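Local structure of imidazoleglycerol-phosphate dehydratase (Staphylococcus aureus subsp. aureus, 2AE8) at residues N44-T58 and F70-Q83. The protein catalyses the manganese-dependent dehydration of imidazoleglycerol phosphate to imidazoleacetol phosphate, the sixth step of histidine biosynthesis. Sequence-based numbering, arbitrary orientation.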
ATOM      1  N   ASN B  44      37.590  34.648 -28.925  1.00 40.72           N
ATOM      2  CA  ASN B  44      37.312  35.590 -29.994  1.00 39.74           C
ATOM      3  C   ASN B  44      36.221  34.997 -30.869  1.00 38.14           C
ATOM      4  O   ASN B  44      36.410  33.940 -31.477  1.00 37.62           O
ATOM      5  CB  ASN B  44      38.580  35.865 -30.801  1.00 40.33           C
ATOM      6  CG  ASN B  44      38.439  37.052 -31.740  1.00 42.53           C
ATOM      7  OD1 ASN B  44      37.377  37.676 -31.838  1.00 44.33           O
ATOM      8  ND2 ASN B  44      39.520  37.362 -32.451  1.00 43.40           N
ATOM      9  N   ILE B  45      35.073  35.662 -30.907  1.00 36.56           N
ATOM     10  CA  ILE B  45      33.907  35.090 -31.567  1.00 35.85           C
ATOM     11  C   ILE B  45      33.200  36.104 -32.443  1.00 35.40           C
ATOM     12  O   ILE B  45      33.016  37.249 -32.046  1.00 34.76           O
ATOM     13  CB  ILE B  45      32.898  34.501 -30.531  1.00 35.00           C
ATOM     14  CG1 ILE B  45      33.583  33.425 -29.690  1.00 35.90           C
ATOM     15  CG2 ILE B  45      31.646  33.955 -31.225  1.00 35.22           C
ATOM     16  CD1 ILE B  45      32.803  32.953 -28.466  1.00 35.98           C
ATOM     17  N   SER B  46      32.807  35.662 -33.633  1.00 35.34           N
ATOM     18  CA  SER B  46      31.948  36.442 -34.494  1.00 35.91           C
ATOM     19  C   SER B  46      30.807  35.580 -34.973  1.00 36.01           C
ATOM     20  O   SER B  46      30.985  34.390 -35.216  1.00 35.86           O
ATOM     21  CB  SER B  46      32.714  36.977 -35.717  1.00 36.03           C
ATOM     22  OG  SER B  46      33.132  35.915 -36.568  1.00 37.08           O
ATOM     23  N   ILE B  47      29.653  36.212 -35.146  1.00 36.56           N
ATOM     24  CA  ILE B  47      28.490  35.580 -35.727  1.00 37.75           C
ATOM     25  C   ILE B  47      27.956  36.449 -36.876  1.00 38.95           C
ATOM     26  O   ILE B  47      28.054  37.674 -36.823  1.00 38.38           O
ATOM     27  CB  ILE B  47      27.404  35.326 -34.641  1.00 37.67           C
ATOM     28  CG1 ILE B  47      26.329  34.355 -35.147  1.00 38.35           C
ATOM     29  CG2 ILE B  47      26.799  36.641 -34.125  1.00 36.74           C
ATOM     30  CD1 ILE B  47      25.506  33.714 -34.018  1.00 37.58           C
ATOM     31  N   SER B  48      27.393  35.812 -37.899  1.00 40.89           N
ATOM     32  CA  SER B  48      26.813  36.537 -39.031  1.00 43.17           C
ATOM     33  C   SER B  48      25.664  35.771 -39.670  1.00 44.61           C
ATOM     34  O   SER B  48      25.733  34.548 -39.794  1.00 44.54           O
ATOM     35  CB  SER B  48      27.891  36.817 -40.083  1.00 42.97           C
ATOM     36  OG  SER B  48      27.396  37.702 -41.060  1.00 44.62           O
ATOM     37  N   ASP B  49      24.626  36.494 -40.100  1.00 46.69           N
ATOM     38  CA  ASP B  49      23.478  35.880 -40.782  1.00 49.55           C
ATOM     39  C   ASP B  49      23.667  35.871 -42.297  1.00 51.03           C
ATOM     40  O   ASP B  49      22.766  36.233 -43.057  1.00 51.76           O
ATOM     41  CB  ASP B  49      22.147  36.563 -40.401  1.00 49.71           C
ATOM     42  CG  ASP B  49      20.908  35.690 -40.720  1.00 51.50           C
ATOM     43  OD1 ASP B  49      21.058  34.619 -41.354  1.00 52.92           O
ATOM     44  OD2 ASP B  49      19.777  36.067 -40.325  1.00 52.63           O
ATOM     45  N   ASP B  50      24.854  35.478 -42.733  1.00 52.90           N
ATOM     46  CA  ASP B  50      25.102  35.270 -44.146  1.00 54.31           C
ATOM     47  C   ASP B  50      25.448  33.797 -44.337  1.00 55.12           C
ATOM     48  O   ASP B  50      25.085  32.956 -43.493  1.00 55.37           O
ATOM     49  CB  ASP B  50      26.205  36.209 -44.660  1.00 54.68           C
ATOM     50  CG  ASP B  50      27.579  35.897 -44.084  1.00 56.26           C
ATOM     51  OD1 ASP B  50      27.730  34.892 -43.345  1.00 57.32           O
ATOM     52  OD2 ASP B  50      28.527  36.659 -44.389  1.00 58.08           O
ATOM     53  N   GLN B  51      26.158  33.475 -45.416  1.00 55.64           N
ATOM     54  CA  GLN B  51      26.514  32.086 -45.653  1.00 56.08           C
ATOM     55  C   GLN B  51      28.011  31.822 -45.855  1.00 55.51           C
ATOM     56  O   GLN B  51      28.405  30.930 -46.607  1.00 55.99           O
ATOM     57  CB  GLN B  51      25.650  31.494 -46.774  1.00 56.74           C
ATOM     58  CG  GLN B  51      25.206  30.049 -46.491  1.00 59.33           C
ATOM     59  CD  GLN B  51      25.172  29.728 -45.001  1.00 62.25           C
ATOM     60  OE1 GLN B  51      24.134  29.861 -44.341  1.00 64.03           O
ATOM     61  NE2 GLN B  51      26.320  29.325 -44.458  1.00 64.34           N
ATOM     62  N   SER B  52      28.833  32.584 -45.143  1.00 54.60           N
ATOM     63  CA  SER B  52      30.274  32.381 -45.122  1.00 53.73           C
ATOM     64  C   SER B  52      30.667  31.124 -44.324  1.00 53.04           C
ATOM     65  O   SER B  52      29.935  30.712 -43.415  1.00 53.46           O
ATOM     66  CB  SER B  52      30.945  33.611 -44.520  1.00 53.81           C
ATOM     67  OG  SER B  52      30.274  34.002 -43.335  1.00 54.26           O
ATOM     68  N   PRO B  53      31.814  30.503 -44.666  1.00 52.01           N
ATOM     69  CA  PRO B  53      32.298  29.338 -43.909  1.00 50.94           C
ATOM     70  C   PRO B  53      32.500  29.625 -42.421  1.00 49.54           C
ATOM     71  O   PRO B  53      32.878  30.738 -42.048  1.00 49.95           O
ATOM     72  CB  PRO B  53      33.644  29.007 -44.579  1.00 51.07           C
ATOM     73  CG  PRO B  53      34.007  30.227 -45.378  1.00 51.84           C
ATOM     74  CD  PRO B  53      32.703  30.824 -45.798  1.00 52.12           C
ATOM     75  N   SER B  54      32.231  28.626 -41.582  1.00 47.85           N
ATOM     76  CA  SER B  54      32.434  28.745 -40.141  1.00 46.04           C
ATOM     77  C   SER B  54      33.744  28.111 -39.758  1.00 44.71           C
ATOM     78  O   SER B  54      34.128  27.095 -40.327  1.00 44.70           O
ATOM     79  CB  SER B  54      31.300  28.065 -39.367  1.00 45.95           C
ATOM     80  OG  SER B  54      30.098  28.811 -39.463  1.00 46.37           O
ATOM     81  N   HIS B  55      34.428  28.713 -38.793  1.00 43.40           N
ATOM     82  CA  HIS B  55      35.651  28.141 -38.248  1.00 42.92           C
ATOM     83  C   HIS B  55      35.493  28.038 -36.741  1.00 41.48           C
ATOM     84  O   HIS B  55      35.519  29.046 -36.040  1.00 41.44           O
ATOM     85  CB  HIS B  55      36.880  28.993 -38.592  1.00 43.32           C
ATOM     86  CG  HIS B  55      38.077  28.688 -37.742  1.00 45.74           C
ATOM     87  ND1 HIS B  55      38.974  27.687 -38.048  1.00 48.48           N
ATOM     88  CD2 HIS B  55      38.518  29.248 -36.590  1.00 48.12           C
ATOM     89  CE1 HIS B  55      39.918  27.643 -37.124  1.00 49.47           C
ATOM     90  NE2 HIS B  55      39.666  28.581 -36.228  1.00 49.37           N
ATOM     91  N   ILE B  56      35.334  26.818 -36.247  1.00 40.19           N
ATOM     92  CA  ILE B  56      35.034  26.622 -34.830  1.00 38.86           C
ATOM     93  C   ILE B  56      36.152  25.887 -34.094  1.00 38.61           C
ATOM     94  O   ILE B  56      36.400  24.705 -34.321  1.00 38.70           O
ATOM     95  CB  ILE B  56      33.655  25.949 -34.652  1.00 39.10           C
ATOM     96  CG1 ILE B  56      32.558  26.885 -35.190  1.00 37.62           C
ATOM     97  CG2 ILE B  56      33.414  25.604 -33.170  1.00 37.50           C
ATOM     98  CD1 ILE B  56      31.339  26.209 -35.711  1.00 37.46           C
ATOM     99  N   ASN B  57      36.836  26.616 -33.225  1.00 38.47           N
ATOM    100  CA  ASN B  57      37.952  26.084 -32.465  1.00 38.57           C
ATOM    101  C   ASN B  57      37.792  26.393 -30.984  1.00 38.14           C
ATOM    102  O   ASN B  57      38.450  27.309 -30.454  1.00 38.11           O
ATOM    103  CB  ASN B  57      39.278  26.653 -32.990  1.00 39.52           C
ATOM    104  CG  ASN B  57      40.488  26.057 -32.285  1.00 42.11           C
ATOM    105  OD1 ASN B  57      40.477  24.889 -31.885  1.00 44.68           O
ATOM    106  ND2 ASN B  57      41.534  26.859 -32.121  1.00 44.04           N
ATOM    107  N   THR B  58      36.917  25.626 -30.317  1.00 37.23           N
ATOM    108  CA  THR B  58      36.601  25.855 -28.895  1.00 36.27           C
ATOM    109  C   THR B  58      37.604  25.207 -27.953  1.00 36.42           C
ATOM    110  O   THR B  58      37.685  25.572 -26.776  1.00 36.59           O
ATOM    111  CB  THR B  58      35.216  25.279 -28.509  1.00 36.24           C
ATOM    112  OG1 THR B  58      35.265  23.843 -28.569  1.00 34.54           O
ATOM    113  CG2 THR B  58      34.120  25.791 -29.445  1.00 34.57           C
ATOM    114  N   PHE B  70      24.858  23.754 -35.122  1.00 31.33           N
ATOM    115  CA  PHE B  70      24.176  25.024 -34.910  1.00 32.07           C
ATOM    116  C   PHE B  70      24.316  25.921 -36.150  1.00 32.75           C
ATOM    117  O   PHE B  70      23.328  26.460 -36.665  1.00 32.09           O
ATOM    118  CB  PHE B  70      24.741  25.715 -33.666  1.00 31.80           C
ATOM    119  CG  PHE B  70      24.282  27.141 -33.489  1.00 33.00           C
ATOM    120  CD1 PHE B  70      23.092  27.431 -32.818  1.00 32.30           C
ATOM    121  CD2 PHE B  70      25.049  28.201 -33.986  1.00 33.68           C
ATOM    122  CE1 PHE B  70      22.659  28.756 -32.650  1.00 32.67           C
ATOM    123  CE2 PHE B  70      24.629  29.525 -33.836  1.00 33.06           C
ATOM    124  CZ  PHE B  70      23.427  29.808 -33.171  1.00 34.34           C
ATOM    125  N   THR B  71      25.541  26.066 -36.645  1.00 33.39           N
ATOM    126  CA  THR B  71      25.752  26.959 -37.796  1.00 34.21           C
ATOM    127  C   THR B  71      24.946  26.526 -38.992  1.00 34.94           C
ATOM    128  O   THR B  71      24.245  27.347 -39.589  1.00 35.97           O
ATOM    129  CB  THR B  71      27.244  27.151 -38.170  1.00 34.16           C
ATOM    130  OG1 THR B  71      27.827  25.906 -38.562  1.00 34.53           O
ATOM    131  CG2 THR B  71      27.994  27.714 -37.017  1.00 33.33           C
ATOM    132  N   PHE B  72      24.988  25.235 -39.319  1.00 35.63           N
ATOM    133  CA  PHE B  72      24.261  24.712 -40.479  1.00 36.02           C
ATOM    134  C   PHE B  72      22.753  24.861 -40.340  1.00 35.64           C
ATOM    135  O   PHE B  72      22.062  25.255 -41.291  1.00 35.28           O
ATOM    136  CB  PHE B  72      24.616  23.234 -40.722  1.00 37.32           C
ATOM    137  CG  PHE B  72      23.967  22.649 -41.944  1.00 39.26           C
ATOM    138  CD1 PHE B  72      24.636  22.652 -43.169  1.00 41.93           C
ATOM    139  CD2 PHE B  72      22.683  22.100 -41.885  1.00 41.64           C
ATOM    140  CE1 PHE B  72      24.036  22.115 -44.312  1.00 42.46           C
ATOM    141  CE2 PHE B  72      22.068  21.570 -43.022  1.00 42.35           C
ATOM    142  CZ  PHE B  72      22.752  21.572 -44.238  1.00 41.61           C
ATOM    143  N   HIS B  73      22.227  24.533 -39.163  1.00 34.35           N
ATOM    144  CA  HIS B  73      20.768  24.511 -38.984  1.00 33.35           C
ATOM    145  C   HIS B  73      20.123  25.849 -38.679  1.00 33.06           C
ATOM    146  O   HIS B  73      18.929  26.002 -38.911  1.00 33.37           O
ATOM    147  CB  HIS B  73      20.368  23.461 -37.938  1.00 32.52           C
ATOM    148  CG  HIS B  73      20.591  22.063 -38.414  1.00 30.61           C
ATOM    149  ND1 HIS B  73      19.689  21.409 -39.217  1.00 29.31           N
ATOM    150  CD2 HIS B  73      21.639  21.221 -38.258  1.00 29.46           C
ATOM    151  CE1 HIS B  73      20.155  20.208 -39.515  1.00 28.97           C
ATOM    152  NE2 HIS B  73      21.337  20.070 -38.946  1.00 30.61           N
ATOM    153  N   SER B  74      20.900  26.797 -38.143  1.00 33.13           N
ATOM    154  CA  SER B  74      20.421  28.164 -37.902  1.00 33.38           C
ATOM    155  C   SER B  74      20.592  29.091 -39.118  1.00 34.51           C
ATOM    156  O   SER B  74      19.937  30.129 -39.201  1.00 34.53           O
ATOM    157  CB  SER B  74      21.131  28.807 -36.707  1.00 33.04           C
ATOM    158  OG  SER B  74      22.510  29.027 -36.977  1.00 31.60           O
ATOM    159  N   GLY B  75      21.496  28.724 -40.022  1.00 35.25           N
ATOM    160  CA  GLY B  75      21.901  29.601 -41.128  1.00 36.56           C
ATOM    161  C   GLY B  75      22.903  30.678 -40.732  1.00 37.26           C
ATOM    162  O   GLY B  75      23.269  31.528 -41.555  1.00 38.26           O
ATOM    163  N   LEU B  76      23.349  30.664 -39.477  1.00 37.35           N
ATOM    164  CA  LEU B  76      24.298  31.669 -38.993  1.00 37.25           C
ATOM    165  C   LEU B  76      25.729  31.164 -39.044  1.00 38.11           C
ATOM    166  O   LEU B  76      25.993  30.004 -38.726  1.00 38.15           O
ATOM    167  CB  LEU B  76      23.957  32.113 -37.568  1.00 36.96           C
ATOM    168  CG  LEU B  76      22.502  32.518 -37.297  1.00 36.30           C
ATOM    169  CD1 LEU B  76      22.262  32.644 -35.808  1.00 36.19           C
ATOM    170  CD2 LEU B  76      22.152  33.815 -38.016  1.00 37.04           C
ATOM    171  N   SER B  77      26.655  32.043 -39.420  1.00 37.87           N
ATOM    172  CA  SER B  77      28.063  31.687 -39.487  1.00 38.08           C
ATOM    173  C   SER B  77      28.742  32.013 -38.174  1.00 37.77           C
ATOM    174  O   SER B  77      28.641  33.134 -37.668  1.00 37.70           O
ATOM    175  CB  SER B  77      28.754  32.430 -40.640  1.00 38.39           C
ATOM    176  OG  SER B  77      27.943  32.348 -41.805  1.00 41.49           O
ATOM    177  N   LEU B  78      29.430  31.027 -37.627  1.00 37.55           N
ATOM    178  CA  LEU B  78      30.172  31.208 -36.400  1.00 38.53           C
ATOM    179  C   LEU B  78      31.654  31.077 -36.646  1.00 39.04           C
ATOM    180  O   LEU B  78      32.106  30.148 -37.320  1.00 39.04           O
ATOM    181  CB  LEU B  78      29.770  30.147 -35.365  1.00 38.26           C
ATOM    182  CG  LEU B  78      28.840  30.492 -34.221  1.00 38.52           C
ATOM    183  CD1 LEU B  78      28.600  29.228 -33.390  1.00 38.39           C
ATOM    184  CD2 LEU B  78      29.429  31.595 -33.351  1.00 36.62           C
ATOM    185  N   ASN B  79      32.414  31.999 -36.083  1.00 40.01           N
ATOM    186  CA  ASN B  79      33.846  31.839 -36.024  1.00 40.96           C
ATOM    187  C   ASN B  79      34.313  31.985 -34.599  1.00 41.31           C
ATOM    188  O   ASN B  79      34.142  33.030 -33.979  1.00 41.42           O
ATOM    189  CB  ASN B  79      34.558  32.801 -36.976  1.00 41.12           C
ATOM    190  CG  ASN B  79      34.299  32.452 -38.422  1.00 42.02           C
ATOM    191  OD1 ASN B  79      35.030  31.672 -39.015  1.00 43.47           O
ATOM    192  ND2 ASN B  79      33.208  32.968 -38.973  1.00 44.01           N
ATOM    193  N   ILE B  80      34.887  30.910 -34.080  1.00 41.89           N
ATOM    194  CA  ILE B  80      35.290  30.876 -32.693  1.00 42.64           C
ATOM    195  C   ILE B  80      36.752  30.523 -32.581  1.00 43.93           C
ATOM    196  O   ILE B  80      37.215  29.536 -33.143  1.00 43.29           O
ATOM    197  CB  ILE B  80      34.445  29.870 -31.867  1.00 42.36           C
ATOM    198  CG1 ILE B  80      32.948  30.204 -31.984  1.00 41.56           C
ATOM    199  CG2 ILE B  80      34.912  29.853 -30.409  1.00 41.70           C
ATOM    200  CD1 ILE B  80      32.015  29.261 -31.229  1.00 41.72           C
ATOM    201  N   GLU B  81      37.469  31.348 -31.839  1.00 46.12           N
ATOM    202  CA  GLU B  81      38.823  31.031 -31.461  1.00 48.76           C
ATOM    203  C   GLU B  81      38.946  31.137 -29.959  1.00 50.09           C
ATOM    204  O   GLU B  81      38.814  32.221 -29.390  1.00 50.18           O
ATOM    205  CB  GLU B  81      39.816  31.950 -32.181  1.00 49.06           C
ATOM    206  CG  GLU B  81      40.178  31.455 -33.569  1.00 50.66           C
ATOM    207  CD  GLU B  81      41.084  30.237 -33.533  1.00 52.10           C
ATOM    208  OE1 GLU B  81      41.807  30.062 -32.530  1.00 54.41           O
ATOM    209  OE2 GLU B  81      41.074  29.455 -34.501  1.00 52.81           O
ATOM    210  N   ALA B  82      39.159  29.992 -29.319  1.00 52.40           N
ATOM    211  CA  ALA B  82      39.308  29.937 -27.872  1.00 54.73           C
ATOM    212  C   ALA B  82      40.732  29.532 -27.514  1.00 56.52           C
ATOM    213  O   ALA B  82      41.346  28.718 -28.216  1.00 56.93           O
ATOM    214  CB  ALA B  82      38.309  28.968 -27.273  1.00 54.74           C
ATOM    215  N   GLN B  83      41.256  30.123 -26.439  1.00 58.38           N
ATOM    216  CA  GLN B  83      42.600  29.812 -25.939  1.00 60.23           C
ATOM    217  C   GLN B  83      42.550  29.635 -24.424  1.00 60.87           C
ATOM    218  O   GLN B  83      41.756  30.293 -23.737  1.00 61.40           O
ATOM    219  CB  GLN B  83      43.617  30.908 -26.306  1.00 60.54           C
ATOM    220  CG  GLN B  83      43.582  31.428 -27.762  1.00 62.54           C
ATOM    221  CD  GLN B  83      43.777  30.341 -28.823  1.00 65.45           C
ATOM    222  OE1 GLN B  83      43.081  30.329 -29.844  1.00 66.55           O
ATOM    223  NE2 GLN B  83      44.717  29.425 -28.584  1.00 66.94           N
TER
HETATM  224  O   HOH W   1      31.126  34.941 -38.109  1.00 45.59           O
HETATM  225  O   HOH W   2      21.604  32.137 -43.374  1.00 51.91           O
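Glu81 brings its carboxylate to the edge of the His55 imidazole, the two planes only 14° apart, with His55 NE2 and Glu81 OE2 modelled at 2.4 Å, a doubtfully short hydrogen bond. Asn57 ND2 reaches the other oxygen, Glu81 OE1 (3.2 Å), from above the carboxylate plane, the amide turned 61° against it; the two partners, one on each oxygen, probably hold the carboxylate in this rotation. The Phe70 ring takes Ile47 CD1 at its edge and Ser74 OG over one face, offset toward the rim. Strand 77-82 lies between antiparallel strand 44-48 and parallel strand 55-57, the latter joined to it through helix 61-74 in a beta-alpha-beta unit of one duplicated half-domain. On the helix-covered face Ile45 lies alongside Leu78 and Ile80, Ile45 CG2 3.9 Å from Leu78 CD2, while Val100 of helix 90-111 packs on Ile45 and Leu67 of the crossover helix on Ile80. Where the loop turns back, Asp50 forms an Asx turn, its OD1 accepting from Ser52 N and OG, and Ser77 OG sits 3.0 Å from both Asp50 OD1 and Ser52 O. A chi1 of -72° sets Ser54 OG beside its own backbone N, where it accepts from Leu78 N at 3.0 Å. Water bridges Ser46 OG, Ser77 O and Asn79 ND2.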